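Local coordinates for MOBA relate protein (Mycobacterium sp., PDB 2WAW), which is of unknown function but, as a MobA-like nucleotidyltransferase-type protein of the GT-A fold, probably binds a nucleoside triphosphate and transfers its nucleotidyl group, at residues Arg5-Val10 and Thr90-Thr95; Met40-Arg43 and Gln48-Val51; Cys44-Leu49 and Ser116-Gly121; Gly123-Val128 and Arg143-Asp148. One frame throughout, in Å; residues are numbered along the deposited sequence. Where two conformers were deposited one is given.

Interaction 1: residues Arg5-Val10 and Thr90-Thr95; sequences RVTGVV and TWVDPT
Arg-5 and Thr-95 open a contact between the first strand of the GT-A (Rossmann-like) sheet, strand 6-12, and the loop joining helix 84-90 to strand 98-103, the parallel neighbour of that first strand. At Arg-5 it is the base of the side chain that touches: CB lies 3.6 Å and CG 4.0 Å from the backbone oxygen of Thr-95. With CG opposite the carbonyl carbon (chi1 -54°) and an extended chain beyond, the guanidinium is carried outward, where NH1 makes a long, weak ion pair with Glu-97. In one of two conformers of Asp-93, OD1 accepts from Thr-95 N over 2.9 Å at 167°, an Asx turn that the second conformer leaves doubtful. Val-6 turns to the other face of the sheet, toward Phe-46 and Val-100.

Thr-7 faces the loop and makes the buried part of the contact. Its side chain crosses that of Val-92 at a slant, with Val-92 CG1 lying 4.1 Å from Thr-7 CB and 3.9 Å from Thr-7 OG1. The hydroxyl is hydrogen-bonded to Gln-48 OE1, which also accepts from Asp-93 N, so a single amide oxygen bridges strand and loop where the two are not bonded directly. The spacing bears this out: Thr-7 OG1 is 4.2 Å from Asp-93 N.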
loop_
_atom_site.group_PDB
_atom_site.type_symbol
_atom_site.label_atom_id
_atom_site.label_comp_id
_atom_site.label_asym_id
_atom_site.label_seq_id
_atom_site.Cartn_x
_atom_site.Cartn_y
_atom_site.Cartn_z
ATOM N N ARG A 5 -14.851 3.909 8.908
ATOM C CA ARG A 5 -14.097 3.231 9.983
ATOM C C ARG A 5 -12.922 2.410 9.421
ATOM O O ARG A 5 -12.570 1.338 9.924
ATOM C CB ARG A 5 -15.012 2.404 10.874
ATOM C CG ARG A 5 -16.148 3.229 11.433
ATOM C CD ARG A 5 -16.944 2.533 12.503
ATOM N NE ARG A 5 -17.889 3.488 13.081
ATOM C CZ ARG A 5 -18.911 3.176 13.873
ATOM N NH1 ARG A 5 -19.155 1.912 14.205
ATOM N NH2 ARG A 5 -19.698 4.142 14.327
ATOM N N VAL A 6 -12.323 2.943 8.365
ATOM C CA VAL A 6 -11.149 2.323 7.744
ATOM C C VAL A 6 -10.015 3.361 7.600
ATOM O O VAL A 6 -10.238 4.479 7.128
ATOM C CB VAL A 6 -11.478 1.693 6.347
ATOM C CG1 VAL A 6 -10.218 1.070 5.761
ATOM C CG2 VAL A 6 -12.564 0.632 6.473
ATOM N N THR A 7 -8.802 2.947 7.969
ATOM C CA THR A 7 -7.597 3.729 7.701
ATOM C C THR A 7 -6.839 3.084 6.557
ATOM O O THR A 7 -6.607 1.881 6.585
ATOM C CB THR A 7 -6.699 3.792 8.948
ATOM O OG1 THR A 7 -7.330 4.630 9.924
ATOM C CG2 THR A 7 -5.332 4.386 8.597
ATOM N N GLY A 8 -6.481 3.877 5.554
ATOM C CA GLY A 8 -5.592 3.406 4.488
ATOM C C GLY A 8 -4.146 3.627 4.874
ATOM O O GLY A 8 -3.817 4.636 5.484
ATOM N N VAL A 9 -3.274 2.679 4.516
ATOM C CA VAL A 9 -1.856 2.787 4.824
ATOM C C VAL A 9 -1.104 2.480 3.526
ATOM O O VAL A 9 -1.168 1.364 3.010
ATOM C CB VAL A 9 -1.413 1.771 5.922
ATOM C CG1 VAL A 9 0.123 1.877 6.200
ATOM C CG2 VAL A 9 -2.222 1.955 7.236
ATOM N N VAL A 10 -0.416 3.483 3.002
ATOM C CA VAL A 10 0.405 3.324 1.815
ATOM C C VAL A 10 1.851 3.184 2.276
ATOM O O VAL A 10 2.436 4.137 2.833
ATOM C CB VAL A 10 0.260 4.532 0.884
ATOM C CG1 VAL A 10 1.211 4.414 -0.313
ATOM C CG2 VAL A 10 -1.160 4.660 0.371
ATOM N N THR A 90 0.988 2.704 15.024
ATOM C CA THR A 90 0.873 3.561 16.206
ATOM C C THR A 90 0.042 4.837 15.933
ATOM O O THR A 90 -0.513 5.451 16.858
ATOM C CB THR A 90 2.264 3.890 16.792
ATOM O OG1 THR A 90 2.963 4.799 15.937
ATOM C CG2 THR A 90 3.079 2.620 16.947
ATOM N N TRP A 91 -0.054 5.196 14.653
ATOM C CA TRP A 91 -0.773 6.382 14.169
ATOM C C TRP A 91 -2.222 6.132 13.756
ATOM O O TRP A 91 -2.959 7.083 13.490
ATOM C CB TRP A 91 -0.069 6.950 12.943
ATOM C CG TRP A 91 1.172 7.719 13.197
ATOM C CD1 TRP A 91 2.365 7.233 13.657
ATOM C CD2 TRP A 91 1.373 9.111 12.931
ATOM N NE1 TRP A 91 3.289 8.254 13.732
ATOM C CE2 TRP A 91 2.709 9.415 13.287
ATOM C CE3 TRP A 91 0.551 10.136 12.439
ATOM C CZ2 TRP A 91 3.242 10.710 13.172
ATOM C CZ3 TRP A 91 1.081 11.424 12.321
ATOM C CH2 TRP A 91 2.417 11.696 12.687
ATOM N N VAL A 92 -2.619 4.865 13.665
ATOM C CA VAL A 92 -3.974 4.516 13.226
ATOM C C VAL A 92 -5.015 5.034 14.220
ATOM O O VAL A 92 -4.877 4.811 15.427
ATOM C CB VAL A 92 -4.116 2.993 13.044
ATOM C CG1 VAL A 92 -5.545 2.613 12.679
ATOM C CG2 VAL A 92 -3.163 2.511 11.935
ATOM N N ASP A 93 -5.994 5.735 13.720
ATOM C CA ASP A 93 -7.138 6.272 14.514
ATOM C C ASP A 93 -7.793 5.107 15.327
ATOM O O ASP A 93 -8.102 4.136 14.785
ATOM C CB ASP A 93 -8.141 6.992 13.577
ATOM C CG ASP A 93 -9.162 7.889 14.316
ATOM O OD1 ASP A 93 -9.820 7.431 15.261
ATOM O OD2 ASP A 93 -9.350 9.060 13.904
ATOM N N PRO A 94 -8.057 5.311 16.605
ATOM C CA PRO A 94 -8.782 4.261 17.338
ATOM C C PRO A 94 -10.140 3.857 16.760
ATOM O O PRO A 94 -10.580 2.719 16.959
ATOM C CB PRO A 94 -8.955 4.862 18.742
ATOM C CG PRO A 94 -7.869 5.883 18.862
ATOM C CD PRO A 94 -7.634 6.422 17.495
ATOM N N THR A 95 -10.784 4.759 16.026
ATOM C CA THR A 95 -12.057 4.422 15.398
ATOM C C THR A 95 -11.939 3.452 14.221
ATOM O O THR A 95 -12.942 2.899 13.789
ATOM C CB THR A 95 -12.870 5.672 14.964
ATOM O OG1 THR A 95 -12.129 6.404 13.978
ATOM C CG2 THR A 95 -13.171 6.553 16.181
#

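Interaction 2: residues Met40-Arg43 and Gln48-Val51; sequences MARR and QLIV
Arg-42 NH2 is gripped by two backbone oxygens, hydrogen-bonding to those of Asp-67 and Glu-65, and this fixes the far end of a side chain whose near end packs on Leu-49. CG stands opposite the carbonyl carbon (chi1 -72°) and the chain then runs out straight to NE, so the guanidinium is delivered to the two oxygens while CG stays 4.1 Å from Leu-49 CD2. The two side chains meet at about a right angle.

The apolar centre lies one residue earlier. Ala-41 CB points at the strand and is 3.8 Å from Leu-49 CD2 and 4.1 Å from Leu-49 CD1, so it meets both branches of the leucine fork. CD2 also reaches the helix backbone, 4.0 Å from Ala-41 C. Leu-49 achieves this because CG is anti to its backbone N (chi1 -178°), which sends the fork toward the helix.

Helix 33-42 lies in the beta-alpha-beta crossover between the parallel neighbours 6-12 and 48-53, and is laid over one face of the central sheet: Ala-41 also touches Val-10 of strand 6-12 and Met-102 of strand 98-103, while Leu-69, preceding strand 70-73, packs on both Arg-42 and Leu-49.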
loop_
_atom_site.group_PDB
_atom_site.type_symbol
_atom_site.label_atom_id
_atom_site.label_comp_id
_atom_site.label_asym_id
_atom_site.label_seq_id
_atom_site.Cartn_x
_atom_site.Cartn_y
_atom_site.Cartn_z
ATOM N N MET A 40 -4.964 8.019 -6.275
ATOM C CA MET A 40 -5.972 6.955 -6.190
ATOM C C MET A 40 -6.403 6.702 -4.734
ATOM O O MET A 40 -7.605 6.572 -4.439
ATOM C CB MET A 40 -5.440 5.692 -6.896
ATOM C CG MET A 40 -6.336 4.462 -6.820
ATOM S SD MET A 40 -6.221 3.593 -5.236
ATOM C CE MET A 40 -4.484 3.178 -5.208
ATOM N N ALA A 41 -5.423 6.652 -3.827
ATOM C CA ALA A 41 -5.705 6.358 -2.412
ATOM C C ALA A 41 -6.646 7.407 -1.808
ATOM O O ALA A 41 -7.495 7.088 -0.961
ATOM C CB ALA A 41 -4.409 6.245 -1.608
ATOM N N ARG A 42 -6.495 8.662 -2.235
ATOM C CA ARG A 42 -7.354 9.734 -1.713
ATOM C C ARG A 42 -8.819 9.552 -2.115
ATOM O O ARG A 42 -9.732 10.018 -1.413
ATOM C CB ARG A 42 -6.837 11.099 -2.180
ATOM C CG ARG A 42 -5.540 11.529 -1.496
ATOM C CD ARG A 42 -5.110 12.850 -2.124
ATOM N NE ARG A 42 -3.828 13.365 -1.654
ATOM C CZ ARG A 42 -3.695 14.232 -0.651
ATOM N NH1 ARG A 42 -4.750 14.677 0.023
ATOM N NH2 ARG A 42 -2.489 14.660 -0.321
ATOM N N ARG A 43 -9.044 8.876 -3.244
ATOM C CA ARG A 43 -10.395 8.616 -3.730
ATOM C C ARG A 43 -11.070 7.375 -3.131
ATOM O O ARG A 43 -12.252 7.104 -3.443
ATOM C CB ARG A 43 -10.390 8.517 -5.249
ATOM C CG ARG A 43 -9.904 9.774 -5.944
ATOM C CD ARG A 43 -10.034 9.675 -7.466
ATOM N NE ARG A 43 -9.458 8.454 -8.036
ATOM C CZ ARG A 43 -8.302 8.389 -8.696
ATOM N NH1 ARG A 43 -7.561 9.475 -8.880
ATOM N NH2 ARG A 43 -7.883 7.226 -9.176
ATOM N N GLN A 48 -8.929 8.028 7.135
ATOM C CA GLN A 48 -7.585 8.483 7.431
ATOM C C GLN A 48 -6.679 7.829 6.403
ATOM O O GLN A 48 -6.912 6.674 6.040
ATOM C CB GLN A 48 -7.182 8.027 8.842
ATOM C CG GLN A 48 -5.706 8.246 9.193
ATOM C CD GLN A 48 -5.327 7.675 10.535
ATOM O OE1 GLN A 48 -5.868 6.643 10.976
ATOM N NE2 GLN A 48 -4.364 8.315 11.183
ATOM N N LEU A 49 -5.658 8.543 5.972
ATOM C CA LEU A 49 -4.659 7.994 5.099
ATOM C C LEU A 49 -3.254 8.279 5.604
ATOM O O LEU A 49 -2.878 9.370 5.710
ATOM C CB LEU A 49 -4.834 8.524 3.681
ATOM C CG LEU A 49 -3.915 8.051 2.564
ATOM C CD1 LEU A 49 -3.958 6.554 2.434
ATOM C CD2 LEU A 49 -4.355 8.686 1.276
ATOM N N ILE A 50 -2.517 7.213 5.858
ATOM C CA ILE A 50 -1.148 7.251 6.339
ATOM C C ILE A 50 -0.183 6.840 5.224
ATOM O O ILE A 50 -0.438 5.936 4.518
ATOM C CB ILE A 50 -0.935 6.247 7.479
ATOM C CG1 ILE A 50 -1.763 6.623 8.709
ATOM C CG2 ILE A 50 0.530 6.092 7.814
ATOM C CD1 ILE A 50 -1.792 5.587 9.720
ATOM N N VAL A 51 0.878 7.585 5.080
ATOM C CA VAL A 51 1.929 7.223 4.124
ATOM C C VAL A 51 3.242 7.115 4.872
ATOM O O VAL A 51 3.607 8.018 5.645
ATOM C CB VAL A 51 2.080 8.286 3.016
ATOM C CG1 VAL A 51 3.042 7.794 1.893
ATOM C CG2 VAL A 51 0.716 8.686 2.467
#

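Interaction 3: residues Cys44-Leu49 and Ser116-Gly121; sequences CPFDQL and SLIAGG
Ile-118 reaches Pro-45 and Phe-46 with one atom, its terminal methyl CD1, and the whole contact between the loop leading to strand 48-53 and helix 111-121 is built round it. CG1 stands opposite the carbonyl carbon (chi1 -74°) and CD1 continues the chain outward (chi2 165°), so the methyl projects from the helix toward Pro-45 and Phe-46. There it lies 3.9 Å from Pro-45 O, 4.1 Å from Pro-45 CG and 4.2 Å from Phe-46 CE1, three separations that are all ordinary van der Waals contact. The phenyl ring and the isoleucine chain cross at a slant, whereas proline ring and isoleucine run antiparallel past one another.

The loop makes an inverse gamma turn centred on Pro-45, with a weak bond from Phe-46 N to Cys-44 O. Cys-44 CB lies over one face of the Phe-46 ring, 3.4 Å from its plane and toward the rim. On this inner side Ile-118 is buried and rests further on Val-6 and Val-100.

The contrast with the outer side is one of burial: Ile-118 CD1 is the close-packed, buried end, while Pro-45 remains partly open to solvent, its oxygen taken by Ser-4 OG. The small total of buried surface, 90 Å², fits a contact resting on one methyl group.

Helix 111-121 thus packs on the loop, with Phe-46 touching Val-114 of that helix as well as Val-100 and Met-102 of strand 98-103, while Leu-117 reaches onward to Pro-138 and Trp-140 of strand 134-142.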
loop_
_atom_site.group_PDB
_atom_site.type_symbol
_atom_site.label_atom_id
_atom_site.label_comp_id
_atom_site.label_asym_id
_atom_site.label_seq_id
_atom_site.Cartn_x
_atom_site.Cartn_y
_atom_site.Cartn_z
ATOM N N CYS A 44 -10.330 6.624 -2.311
ATOM C CA CYS A 44 -10.859 5.437 -1.625
ATOM C C CYS A 44 -11.681 5.863 -0.412
ATOM O O CYS A 44 -11.499 6.976 0.078
ATOM C CB CYS A 44 -9.728 4.533 -1.152
ATOM S SG CYS A 44 -8.794 3.820 -2.530
ATOM N N PRO A 45 -12.543 4.958 0.088
ATOM C CA PRO A 45 -13.375 5.270 1.249
ATOM C C PRO A 45 -12.607 5.086 2.565
ATOM O O PRO A 45 -12.922 4.193 3.372
ATOM C CB PRO A 45 -14.551 4.294 1.129
ATOM C CG PRO A 45 -14.090 3.180 0.215
ATOM C CD PRO A 45 -12.792 3.597 -0.439
ATOM N N PHE A 46 -11.572 5.897 2.755
ATOM C CA PHE A 46 -10.837 5.903 4.010
ATOM C C PHE A 46 -11.222 7.119 4.824
ATOM O O PHE A 46 -11.477 8.191 4.266
ATOM C CB PHE A 46 -9.325 6.007 3.768
ATOM C CG PHE A 46 -8.745 4.901 2.904
ATOM C CD1 PHE A 46 -9.142 3.568 3.075
ATOM C CD2 PHE A 46 -7.779 5.195 1.936
ATOM C CE1 PHE A 46 -8.576 2.542 2.297
ATOM C CE2 PHE A 46 -7.204 4.191 1.144
ATOM C CZ PHE A 46 -7.596 2.844 1.321
ATOM N N ASP A 47 -11.196 6.967 6.143
ATOM C CA ASP A 47 -11.351 8.098 7.058
ATOM C C ASP A 47 -10.014 8.772 7.347
ATOM O O ASP A 47 -9.966 9.939 7.772
ATOM C CB ASP A 47 -11.921 7.632 8.392
ATOM C CG ASP A 47 -13.354 7.127 8.295
ATOM O OD1 ASP A 47 -14.045 7.371 7.284
ATOM O OD2 ASP A 47 -13.780 6.481 9.274
ATOM N N GLN A 48 -8.929 8.028 7.135
ATOM C CA GLN A 48 -7.585 8.483 7.431
ATOM C C GLN A 48 -6.679 7.829 6.403
ATOM O O GLN A 48 -6.912 6.674 6.040
ATOM C CB GLN A 48 -7.182 8.027 8.842
ATOM C CG GLN A 48 -5.706 8.246 9.193
ATOM C CD GLN A 48 -5.327 7.675 10.535
ATOM O OE1 GLN A 48 -5.868 6.643 10.976
ATOM N NE2 GLN A 48 -4.364 8.315 11.183
ATOM N N LEU A 49 -5.658 8.543 5.972
ATOM C CA LEU A 49 -4.659 7.994 5.099
ATOM C C LEU A 49 -3.254 8.279 5.604
ATOM O O LEU A 49 -2.878 9.370 5.710
ATOM C CB LEU A 49 -4.834 8.524 3.681
ATOM C CG LEU A 49 -3.915 8.051 2.564
ATOM C CD1 LEU A 49 -3.958 6.554 2.434
ATOM C CD2 LEU A 49 -4.355 8.686 1.276
ATOM N N SER A 116 -14.705 -2.774 -2.505
ATOM C CA SER A 116 -15.106 -4.174 -2.411
ATOM C C SER A 116 -14.325 -4.959 -1.361
ATOM O O SER A 116 -14.894 -5.792 -0.653
ATOM C CB SER A 116 -15.009 -4.844 -3.782
ATOM O OG SER A 116 -15.841 -4.144 -4.679
ATOM N N LEU A 117 -13.026 -4.691 -1.277
ATOM C CA LEU A 117 -12.178 -5.305 -0.259
ATOM C C LEU A 117 -12.666 -4.987 1.143
ATOM O O LEU A 117 -12.770 -5.879 1.995
ATOM C CB LEU A 117 -10.716 -4.862 -0.441
ATOM C CG LEU A 117 -9.744 -5.295 0.664
ATOM C CD1 LEU A 117 -9.507 -6.831 0.601
ATOM C CD2 LEU A 117 -8.466 -4.502 0.516
ATOM N N ILE A 118 -12.962 -3.706 1.392
ATOM C CA ILE A 118 -13.414 -3.286 2.722
ATOM C C ILE A 118 -14.735 -3.972 3.065
ATOM O O ILE A 118 -14.925 -4.424 4.192
ATOM C CB ILE A 118 -13.568 -1.762 2.772
ATOM C CG1 ILE A 118 -12.183 -1.095 2.820
ATOM C CG2 ILE A 118 -14.372 -1.338 3.979
ATOM C CD1 ILE A 118 -12.193 0.419 2.511
ATOM N N ALA A 119 -15.615 -4.076 2.080
ATOM C CA ALA A 119 -16.940 -4.631 2.329
ATOM C C ALA A 119 -16.795 -6.102 2.729
ATOM O O ALA A 119 -17.436 -6.562 3.692
ATOM C CB ALA A 119 -17.809 -4.486 1.092
ATOM N N GLY A 120 -15.937 -6.828 2.001
ATOM C CA GLY A 120 -15.649 -8.236 2.321
ATOM C C GLY A 120 -14.882 -8.385 3.626
ATOM O O GLY A 120 -14.994 -9.400 4.317
ATOM N N GLY A 121 -14.112 -7.366 3.974
ATOM C CA GLY A 121 -13.332 -7.387 5.210
ATOM C C GLY A 121 -14.098 -7.140 6.496
ATOM O O GLY A 121 -13.634 -7.507 7.571
#

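Interaction 4: residues Gly123-Val128 and Arg143-Asp148; sequences GATIAV and RGVFGD
The open end of the beta-hairpin formed by strands 126-131 and 134-142 is where Thr-125 and Val-145 meet, the first just before the hairpin and the second at the N-cap position of helix 146-150, just after it. The methyls do the touching. Thr-125 CG2 is 3.4 Å from Val-145 CG1, closer than usual for two carbons, and 3.8 Å from Val-145 CG2, so it is set against both branches of the valine. The two side chains cross at about a right angle. Thr-125 OG1 lies opposite the carbonyl carbon (chi1 -60°), which leaves CG2 anti to N and turned to the valine. Val-145 CG2 also lies 3.9 Å from Thr-125 O, an oxygen that is hydrogen-bonded to Ser-142 OG.

A second, lighter touch comes from Ile-126, whose CG1 is 4.4 Å from Val-145 CG2. Val-145 lies within a turn closed by Phe-146 N donating to Arg-143 O over 3.0 Å.

His-167, in the loop ahead of strand 169-173, packs on both Thr-125 and Val-145. Ile-126 turns to Leu-161 and Ile-162 of helix 158-163, so the contact sits between the hairpin, that helix and the edge strand 169-173.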
loop_
_atom_site.group_PDB
_atom_site.type_symbol
_atom_site.label_atom_id
_atom_site.label_comp_id
_atom_site.label_asym_id
_atom_site.label_seq_id
_atom_site.Cartn_x
_atom_site.Cartn_y
_atom_site.Cartn_z
ATOM N N GLY A 123 -15.959 -8.092 9.355
ATOM C CA GLY A 123 -16.138 -9.446 9.893
ATOM C C GLY A 123 -15.212 -10.554 9.391
ATOM O O GLY A 123 -15.417 -11.722 9.740
ATOM N N ALA A 124 -14.209 -10.206 8.576
ATOM C CA ALA A 124 -13.085 -11.118 8.288
ATOM C C ALA A 124 -11.838 -10.610 9.014
ATOM O O ALA A 124 -11.642 -9.399 9.161
ATOM C CB ALA A 124 -12.820 -11.231 6.799
ATOM N N THR A 125 -11.002 -11.532 9.474
ATOM C CA THR A 125 -9.764 -11.166 10.162
ATOM C C THR A 125 -8.755 -10.535 9.202
ATOM O O THR A 125 -8.190 -9.484 9.500
ATOM C CB THR A 125 -9.145 -12.376 10.912
ATOM O OG1 THR A 125 -10.081 -12.857 11.886
ATOM C CG2 THR A 125 -7.863 -11.983 11.616
ATOM N N ILE A 126 -8.546 -11.182 8.053
ATOM C CA ILE A 126 -7.739 -10.651 6.950
ATOM C C ILE A 126 -8.534 -10.829 5.664
ATOM O O ILE A 126 -9.281 -11.795 5.526
ATOM C CB ILE A 126 -6.396 -11.417 6.812
ATOM C CG1 ILE A 126 -5.536 -11.219 8.070
ATOM C CG2 ILE A 126 -5.648 -11.004 5.545
ATOM C CD1 ILE A 126 -4.319 -12.135 8.161
ATOM N N ALA A 127 -8.414 -9.885 4.742
ATOM C CA ALA A 127 -8.934 -10.142 3.387
ATOM C C ALA A 127 -7.920 -9.713 2.351
ATOM O O ALA A 127 -7.082 -8.839 2.610
ATOM C CB ALA A 127 -10.240 -9.433 3.186
ATOM N N VAL A 128 -7.987 -10.336 1.179
ATOM C CA VAL A 128 -7.036 -10.042 0.101
ATOM C C VAL A 128 -7.768 -9.953 -1.226
ATOM O O VAL A 128 -8.854 -10.514 -1.371
ATOM C CB VAL A 128 -5.909 -11.107 0.018
ATOM C CG1 VAL A 128 -5.156 -11.203 1.345
ATOM C CG2 VAL A 128 -6.464 -12.476 -0.418
ATOM N N ARG A 143 -8.448 -4.877 13.099
ATOM C CA ARG A 143 -7.805 -4.388 14.316
ATOM C C ARG A 143 -7.347 -5.530 15.231
ATOM O O ARG A 143 -6.298 -5.427 15.871
ATOM C CB ARG A 143 -8.768 -3.471 15.073
ATOM C CG ARG A 143 -8.230 -3.039 16.446
ATOM C CD ARG A 143 -9.058 -1.906 17.042
ATOM N NE ARG A 143 -8.924 -0.685 16.253
ATOM C CZ ARG A 143 -7.910 0.174 16.347
ATOM N NH1 ARG A 143 -6.917 -0.028 17.211
ATOM N NH2 ARG A 143 -7.887 1.245 15.568
ATOM N N GLY A 144 -8.111 -6.622 15.253
ATOM C CA GLY A 144 -7.803 -7.769 16.118
ATOM C C GLY A 144 -6.442 -8.402 15.899
ATOM O O GLY A 144 -5.892 -9.030 16.807
ATOM N N VAL A 145 -5.874 -8.238 14.706
ATOM C CA VAL A 145 -4.545 -8.794 14.435
ATOM C C VAL A 145 -3.450 -7.733 14.204
ATOM O O VAL A 145 -2.360 -8.031 13.689
ATOM C CB VAL A 145 -4.589 -9.856 13.309
ATOM C CG1 VAL A 145 -5.380 -11.074 13.788
ATOM C CG2 VAL A 145 -5.215 -9.292 12.058
ATOM N N PHE A 146 -3.746 -6.494 14.590
ATOM C CA PHE A 146 -2.733 -5.430 14.584
ATOM C C PHE A 146 -1.462 -5.860 15.339
ATOM O O PHE A 146 -0.358 -5.561 14.901
ATOM C CB PHE A 146 -3.278 -4.128 15.194
ATOM C CG PHE A 146 -4.161 -3.313 14.270
ATOM C CD1 PHE A 146 -4.517 -3.764 12.991
ATOM C CD2 PHE A 146 -4.653 -2.077 14.710
ATOM C CE1 PHE A 146 -5.348 -2.992 12.169
ATOM C CE2 PHE A 146 -5.479 -1.294 13.909
ATOM C CZ PHE A 146 -5.836 -1.753 12.615
ATOM N N GLY A 147 -1.621 -6.563 16.463
ATOM C CA GLY A 147 -0.463 -7.078 17.212
ATOM C C GLY A 147 0.439 -8.002 16.404
ATOM O O GLY A 147 1.672 -7.896 16.460
ATOM N N ASP A 148 -0.172 -8.902 15.631
ATOM C CA ASP A 148 0.573 -9.831 14.779
ATOM C C ASP A 148 1.317 -9.132 13.632
ATOM O O ASP A 148 2.455 -9.494 13.302
ATOM C CB ASP A 148 -0.367 -10.919 14.237
ATOM C CG ASP A 148 -1.123 -11.637 15.348
ATOM O OD1 ASP A 148 -0.676 -12.727 15.753
ATOM O OD2 ASP A 148 -2.140 -11.102 15.848
#

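How the interactions relate
All four contacts reach the same mixed sheet. Interactions 1 and 3 meet where Asp-47 OD2 accepts from Arg-5 N at 2.8 Å, and interactions 2 and 3 share Gln-48 and Leu-49, with Ala-41 O 3.5 Å from Phe-46 CD2. Interaction 4 approaches interaction 1 through Arg-143 NH2, 3.0 Å from Asp-93 O, and interaction 3 through Leu-117 CD1, 3.7 Å from Ala-127 C. Interactions 2 and 4 do not touch, their nearest atoms being about 7 Å apart. Interactions 2 and 3 occupy one face of the sheet, the loop of interaction 1 the other. In relatives the nucleotide binds beside the glycine-rich loop that follows the first strand.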